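Local coordinates for protein minor fimbrium anchoring subunit Mfa2 (PDB 5NFI) that anchors the minor fimbriae of Porphyromonas gingivalis in the outer membrane through its interaction with Mfa1 and regulates fimbrial length, at residues P19-Y31 and A42-W56. Numbering follows the deposited sequence.
Sequences PSYPAEVARLNVY and ANVFEDVQLSAAKEW
Arg27 sets CG between its backbone N and carbonyl carbon (chi1 67°) and bends at chi3, while Glu46 folds back at chi2 (-73°), which lays the two side chains side by side at the end of an antiparallel beta hairpin in this fimbrillin-superfamily protein. The guanidinium grips the carboxylate side-on: Arg27 NE bonds to Glu46 OE1 at 3.1 Å and Arg27 NH2 to Glu46 OE2 at 2.8 Å. Both oxygens are met on their syn sides but from out of the carboxylate plane, the two planes being turned 44° apart, and Val44 CG1 packs against Arg27 NH2. Strands 28-33 and 39-45 are held here by paired backbone bonds between Leu28 and Phe45 and between Val30 and Asn43. Asn43 ND2 bonds to Ser41 OG and only weakly to Val30 O.

On the face carrying Leu28, Val30 and Phe45, Val30 CG2 meets the edge of the Phe45 ring, in its plane, 3.9 Å from Phe45 CE2, and Ile58 adjoins both residues. Leu28 CD1 lies over the centre of one face of Trp56 and also meets Val48 CG2 at 3.7 Å. Beyond the strands, Val48 N bonds to Ala26 O from above the carbonyl plane, and Leu50 CD1 reaches Val25 CB, with Phe9 of strand 3-10 against Leu50 and Leu28. Farthest from the strands, Ala52 CA sits over one face of the Tyr21 ring in a CH-pi contact, 3.7 Å from the ring centroid.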
loop_
_atom_site.group_PDB
_atom_site.type_symbol
_atom_site.label_atom_id
_atom_site.label_comp_id
_atom_site.label_asym_id
_atom_site.label_seq_id
_atom_site.Cartn_x
_atom_site.Cartn_y
_atom_site.Cartn_z
ATOM N N PRO A 19 5.075 6.228 -19.103
ATOM C CA PRO A 19 4.233 5.261 -18.391
ATOM C C PRO A 19 4.807 3.858 -18.459
ATOM O O PRO A 19 5.435 3.503 -19.457
ATOM C CB PRO A 19 2.899 5.338 -19.132
ATOM C CG PRO A 19 3.254 5.795 -20.484
ATOM C CD PRO A 19 4.411 6.739 -20.310
ATOM N N SER A 20 4.594 3.079 -17.402
ATOM C CA SER A 20 5.076 1.710 -17.331
ATOM C C SER A 20 3.882 0.770 -17.333
ATOM O O SER A 20 2.751 1.206 -17.132
ATOM C CB SER A 20 5.922 1.501 -16.077
ATOM O OG SER A 20 6.639 2.680 -15.763
ATOM N N TYR A 21 4.135 -0.518 -17.541
ATOM C CA TYR A 21 3.065 -1.508 -17.621
ATOM C C TYR A 21 3.444 -2.771 -16.863
ATOM O O TYR A 21 3.592 -3.842 -17.463
ATOM C CB TYR A 21 2.759 -1.840 -19.082
ATOM C CG TYR A 21 2.311 -0.642 -19.864
ATOM C CD1 TYR A 21 1.007 -0.177 -19.759
ATOM C CD2 TYR A 21 3.190 0.038 -20.694
ATOM C CE1 TYR A 21 0.587 0.929 -20.474
ATOM C CE2 TYR A 21 2.781 1.148 -21.414
ATOM C CZ TYR A 21 1.478 1.593 -21.301
ATOM O OH TYR A 21 1.052 2.693 -22.015
ATOM N N PRO A 22 3.559 -2.656 -15.533
ATOM C CA PRO A 22 4.232 -3.636 -14.674
ATOM C C PRO A 22 3.740 -5.055 -14.866
ATOM O O PRO A 22 2.537 -5.303 -14.792
ATOM C CB PRO A 22 3.899 -3.149 -13.263
ATOM C CG PRO A 22 3.504 -1.739 -13.411
ATOM C CD PRO A 22 2.835 -1.648 -14.740
ATOM N N ALA A 23 4.666 -5.975 -15.109
ATOM C CA ALA A 23 4.334 -7.393 -15.165
ATOM C C ALA A 23 3.790 -7.895 -13.829
ATOM O O ALA A 23 3.095 -8.904 -13.781
ATOM C CB ALA A 23 5.547 -8.195 -15.563
ATOM N N GLU A 24 4.120 -7.174 -12.754
ATOM C CA GLU A 24 3.756 -7.542 -11.391
ATOM C C GLU A 24 2.262 -7.675 -11.215
ATOM O O GLU A 24 1.807 -8.379 -10.315
ATOM C CB GLU A 24 4.283 -6.502 -10.391
ATOM C CG GLU A 24 5.755 -6.623 -10.032
ATOM C CD GLU A 24 6.679 -6.231 -11.171
ATOM O OE1 GLU A 24 6.184 -5.838 -12.249
ATOM O OE2 GLU A 24 7.913 -6.299 -10.975
ATOM N N VAL A 25 1.495 -6.983 -12.059
ATOM C CA VAL A 25 0.039 -7.046 -11.970
ATOM C C VAL A 25 -0.483 -8.253 -12.709
ATOM O O VAL A 25 -0.445 -8.275 -13.926
ATOM C CB VAL A 25 -0.607 -5.784 -12.524
ATOM C CG1 VAL A 25 -2.119 -5.889 -12.432
ATOM C CG2 VAL A 25 -0.088 -4.566 -11.749
ATOM N N ALA A 26 -0.963 -9.259 -11.973
ATOM C CA ALA A 26 -1.375 -10.539 -12.579
ATOM C C ALA A 26 -2.879 -10.748 -12.628
ATOM O O ALA A 26 -3.360 -11.628 -13.338
ATOM C CB ALA A 26 -0.742 -11.708 -11.849
ATOM N N ARG A 27 -3.626 -9.953 -11.876
ATOM C CA ARG A 27 -5.067 -10.087 -11.891
ATOM C C ARG A 27 -5.707 -8.773 -11.492
ATOM O O ARG A 27 -5.041 -7.899 -10.961
ATOM C CB ARG A 27 -5.503 -11.219 -10.968
ATOM C CG ARG A 27 -5.268 -10.965 -9.499
ATOM C CD ARG A 27 -5.605 -12.194 -8.665
ATOM N NE ARG A 27 -6.961 -12.693 -8.875
ATOM C CZ ARG A 27 -8.069 -12.116 -8.413
ATOM N NH1 ARG A 27 -8.023 -10.982 -7.725
ATOM N NH2 ARG A 27 -9.243 -12.667 -8.666
ATOM N N LEU A 28 -6.995 -8.619 -11.777
ATOM C CA LEU A 28 -7.677 -7.339 -11.607
ATOM C C LEU A 28 -9.076 -7.516 -11.028
ATOM O O LEU A 28 -9.771 -8.482 -11.331
ATOM C CB LEU A 28 -7.775 -6.586 -12.948
ATOM C CG LEU A 28 -6.494 -5.936 -13.489
ATOM C CD1 LEU A 28 -6.697 -5.500 -14.914
ATOM C CD2 LEU A 28 -6.023 -4.752 -12.615
ATOM N N ASN A 29 -9.464 -6.576 -10.177
ATOM C CA ASN A 29 -10.825 -6.433 -9.714
ATOM C C ASN A 29 -11.225 -4.998 -10.060
ATOM O O ASN A 29 -10.724 -4.045 -9.466
ATOM C CB ASN A 29 -10.950 -6.698 -8.206
ATOM C CG ASN A 29 -10.655 -8.149 -7.817
ATOM O OD1 ASN A 29 -9.510 -8.603 -7.846
ATOM N ND2 ASN A 29 -11.681 -8.857 -7.387
ATOM N N VAL A 30 -12.104 -4.837 -11.036
ATOM C CA VAL A 30 -12.460 -3.516 -11.527
ATOM C C VAL A 30 -13.937 -3.237 -11.282
ATOM O O VAL A 30 -14.809 -4.009 -11.709
ATOM C CB VAL A 30 -12.130 -3.380 -13.019
ATOM C CG1 VAL A 30 -12.300 -1.953 -13.463
ATOM C CG2 VAL A 30 -10.711 -3.823 -13.255
ATOM N N TYR A 31 -14.209 -2.141 -10.579
ATOM C CA TYR A 31 -15.563 -1.785 -10.171
ATOM C C TYR A 31 -15.993 -0.480 -10.819
ATOM O O TYR A 31 -15.163 0.402 -11.074
ATOM C CB TYR A 31 -15.658 -1.666 -8.640
ATOM C CG TYR A 31 -15.182 -2.906 -7.938
ATOM C CD1 TYR A 31 -16.008 -4.007 -7.819
ATOM C CD2 TYR A 31 -13.892 -2.987 -7.421
ATOM C CE1 TYR A 31 -15.578 -5.150 -7.202
ATOM C CE2 TYR A 31 -13.447 -4.137 -6.806
ATOM C CZ TYR A 31 -14.303 -5.216 -6.700
ATOM O OH TYR A 31 -13.889 -6.375 -6.097
ATOM N N ALA A 42 -19.195 -5.043 -11.332
ATOM C CA ALA A 42 -18.092 -5.681 -10.605
ATOM C C ALA A 42 -17.431 -6.770 -11.435
ATOM O O ALA A 42 -18.053 -7.780 -11.747
ATOM C CB ALA A 42 -18.584 -6.259 -9.281
ATOM N N ASN A 43 -16.162 -6.578 -11.775
ATOM C CA ASN A 43 -15.509 -7.484 -12.713
ATOM C C ASN A 43 -14.167 -8.017 -12.234
ATOM O O ASN A 43 -13.399 -7.311 -11.573
ATOM C CB ASN A 43 -15.321 -6.786 -14.056
ATOM C CG ASN A 43 -16.602 -6.173 -14.571
ATOM O OD1 ASN A 43 -17.482 -6.881 -15.068
ATOM N ND2 ASN A 43 -16.725 -4.856 -14.448
ATOM N N VAL A 44 -13.881 -9.264 -12.592
ATOM C CA VAL A 44 -12.646 -9.915 -12.193
ATOM C C VAL A 44 -11.907 -10.440 -13.420
ATOM O O VAL A 44 -12.497 -11.109 -14.271
ATOM C CB VAL A 44 -12.928 -11.065 -11.211
ATOM C CG1 VAL A 44 -11.646 -11.767 -10.841
ATOM C CG2 VAL A 44 -13.652 -10.544 -9.956
ATOM N N PHE A 45 -10.619 -10.127 -13.536
ATOM C CA PHE A 45 -9.847 -10.613 -14.683
ATOM C C PHE A 45 -8.577 -11.325 -14.237
ATOM O O PHE A 45 -7.701 -10.727 -13.612
ATOM C CB PHE A 45 -9.498 -9.465 -15.641
ATOM C CG PHE A 45 -10.673 -8.605 -16.007
ATOM C CD1 PHE A 45 -11.667 -9.085 -16.836
ATOM C CD2 PHE A 45 -10.783 -7.315 -15.518
ATOM C CE1 PHE A 45 -12.754 -8.294 -17.168
ATOM C CE2 PHE A 45 -11.865 -6.521 -15.844
ATOM C CZ PHE A 45 -12.855 -7.014 -16.668
ATOM N N GLU A 46 -8.490 -12.610 -14.546
ATOM C CA GLU A 46 -7.285 -13.370 -14.280
ATOM C C GLU A 46 -6.339 -13.246 -15.479
ATOM O O GLU A 46 -6.701 -12.678 -16.497
ATOM C CB GLU A 46 -7.631 -14.832 -13.983
ATOM C CG GLU A 46 -8.801 -15.007 -13.033
ATOM C CD GLU A 46 -8.466 -14.648 -11.592
ATOM O OE1 GLU A 46 -7.256 -14.617 -11.244
ATOM O OE2 GLU A 46 -9.414 -14.403 -10.802
ATOM N N ASP A 47 -5.120 -13.753 -15.329
ATOM C CA ASP A 47 -4.119 -13.793 -16.391
ATOM C C ASP A 47 -3.812 -12.428 -17.005
ATOM O O ASP A 47 -3.516 -12.318 -18.195
ATOM C CB ASP A 47 -4.569 -14.779 -17.460
ATOM C CG ASP A 47 -4.907 -16.140 -16.875
ATOM O OD1 ASP A 47 -4.243 -16.532 -15.887
ATOM O OD2 ASP A 47 -5.832 -16.815 -17.395
ATOM N N VAL A 48 -3.866 -11.392 -16.182
ATOM C CA VAL A 48 -3.577 -10.049 -16.648
ATOM C C VAL A 48 -2.113 -9.885 -17.041
ATOM O O VAL A 48 -1.202 -10.254 -16.305
ATOM C CB VAL A 48 -3.940 -8.998 -15.577
ATOM C CG1 VAL A 48 -3.417 -7.624 -15.966
ATOM C CG2 VAL A 48 -5.439 -8.962 -15.370
ATOM N N GLN A 49 -1.909 -9.347 -18.232
ATOM C CA GLN A 49 -0.620 -8.841 -18.658
ATOM C C GLN A 49 -0.836 -7.428 -19.147
ATOM O O GLN A 49 -1.258 -7.230 -20.270
ATOM C CB GLN A 49 -0.023 -9.685 -19.772
ATOM C CG GLN A 49 0.789 -10.871 -19.337
ATOM C CD GLN A 49 1.665 -11.356 -20.478
ATOM O OE1 GLN A 49 1.347 -11.133 -21.646
ATOM N NE2 GLN A 49 2.781 -11.998 -20.149
ATOM N N LEU A 50 -0.581 -6.448 -18.297
ATOM C CA LEU A 50 -0.725 -5.054 -18.687
ATOM C C LEU A 50 0.081 -4.768 -19.933
ATOM O O LEU A 50 1.173 -5.307 -20.109
ATOM C CB LEU A 50 -0.269 -4.131 -17.566
ATOM C CG LEU A 50 -1.004 -4.350 -16.264
ATOM C CD1 LEU A 50 -0.544 -3.330 -15.241
ATOM C CD2 LEU A 50 -2.501 -4.265 -16.516
ATOM N N SER A 51 -0.454 -3.915 -20.796
ATOM C CA SER A 51 0.242 -3.559 -22.016
ATOM C C SER A 51 -0.229 -2.210 -22.538
ATOM O O SER A 51 -1.316 -1.751 -22.197
ATOM C CB SER A 51 0.041 -4.641 -23.062
ATOM O OG SER A 51 0.390 -4.153 -24.331
ATOM N N ALA A 52 0.606 -1.579 -23.360
ATOM C CA ALA A 52 0.356 -0.227 -23.846
ATOM C C ALA A 52 -0.918 -0.155 -24.660
ATOM O O ALA A 52 -1.608 0.868 -24.668
ATOM C CB ALA A 52 1.535 0.266 -24.673
ATOM N N ALA A 53 -1.236 -1.255 -25.331
ATOM C CA ALA A 53 -2.381 -1.290 -26.222
ATOM C C ALA A 53 -3.402 -2.354 -25.823
ATOM O O ALA A 53 -4.212 -2.783 -26.647
ATOM C CB ALA A 53 -1.917 -1.520 -27.632
ATOM N N LYS A 54 -3.369 -2.790 -24.568
ATOM C CA LYS A 54 -4.358 -3.756 -24.117
ATOM C C LYS A 54 -5.484 -3.064 -23.357
ATOM O O LYS A 54 -5.248 -2.138 -22.575
ATOM C CB LYS A 54 -3.728 -4.844 -23.245
ATOM C CG LYS A 54 -4.718 -5.951 -22.907
ATOM C CD LYS A 54 -4.048 -7.284 -22.597
ATOM C CE LYS A 54 -5.094 -8.417 -22.485
ATOM N NZ LYS A 54 -6.433 -8.060 -23.062
ATOM N N GLU A 55 -6.713 -3.518 -23.599
ATOM C CA GLU A 55 -7.881 -2.955 -22.938
ATOM C C GLU A 55 -8.752 -4.030 -22.309
ATOM O O GLU A 55 -8.716 -5.193 -22.706
ATOM C CB GLU A 55 -8.705 -2.139 -23.927
ATOM C CG GLU A 55 -7.961 -0.995 -24.540
ATOM C CD GLU A 55 -8.851 -0.149 -25.408
ATOM O OE1 GLU A 55 -8.936 -0.425 -26.627
ATOM O OE2 GLU A 55 -9.465 0.796 -24.871
ATOM N N TRP A 56 -9.536 -3.626 -21.318
ATOM C CA TRP A 56 -10.474 -4.524 -20.651
ATOM C C TRP A 56 -11.848 -3.874 -20.632
ATOM O O TRP A 56 -11.980 -2.730 -20.200
ATOM C CB TRP A 56 -10.010 -4.846 -19.220
ATOM C CG TRP A 56 -8.922 -5.881 -19.154
ATOM C CD1 TRP A 56 -9.082 -7.231 -19.050
ATOM C CD2 TRP A 56 -7.511 -5.649 -19.197
ATOM N NE1 TRP A 56 -7.859 -7.857 -19.026
ATOM C CE2 TRP A 56 -6.878 -6.910 -19.116
ATOM C CE3 TRP A 56 -6.720 -4.501 -19.298
ATOM C CZ2 TRP A 56 -5.499 -7.053 -19.137
ATOM C CZ3 TRP A 56 -5.349 -4.644 -19.313
ATOM C CH2 TRP A 56 -4.751 -5.910 -19.234
#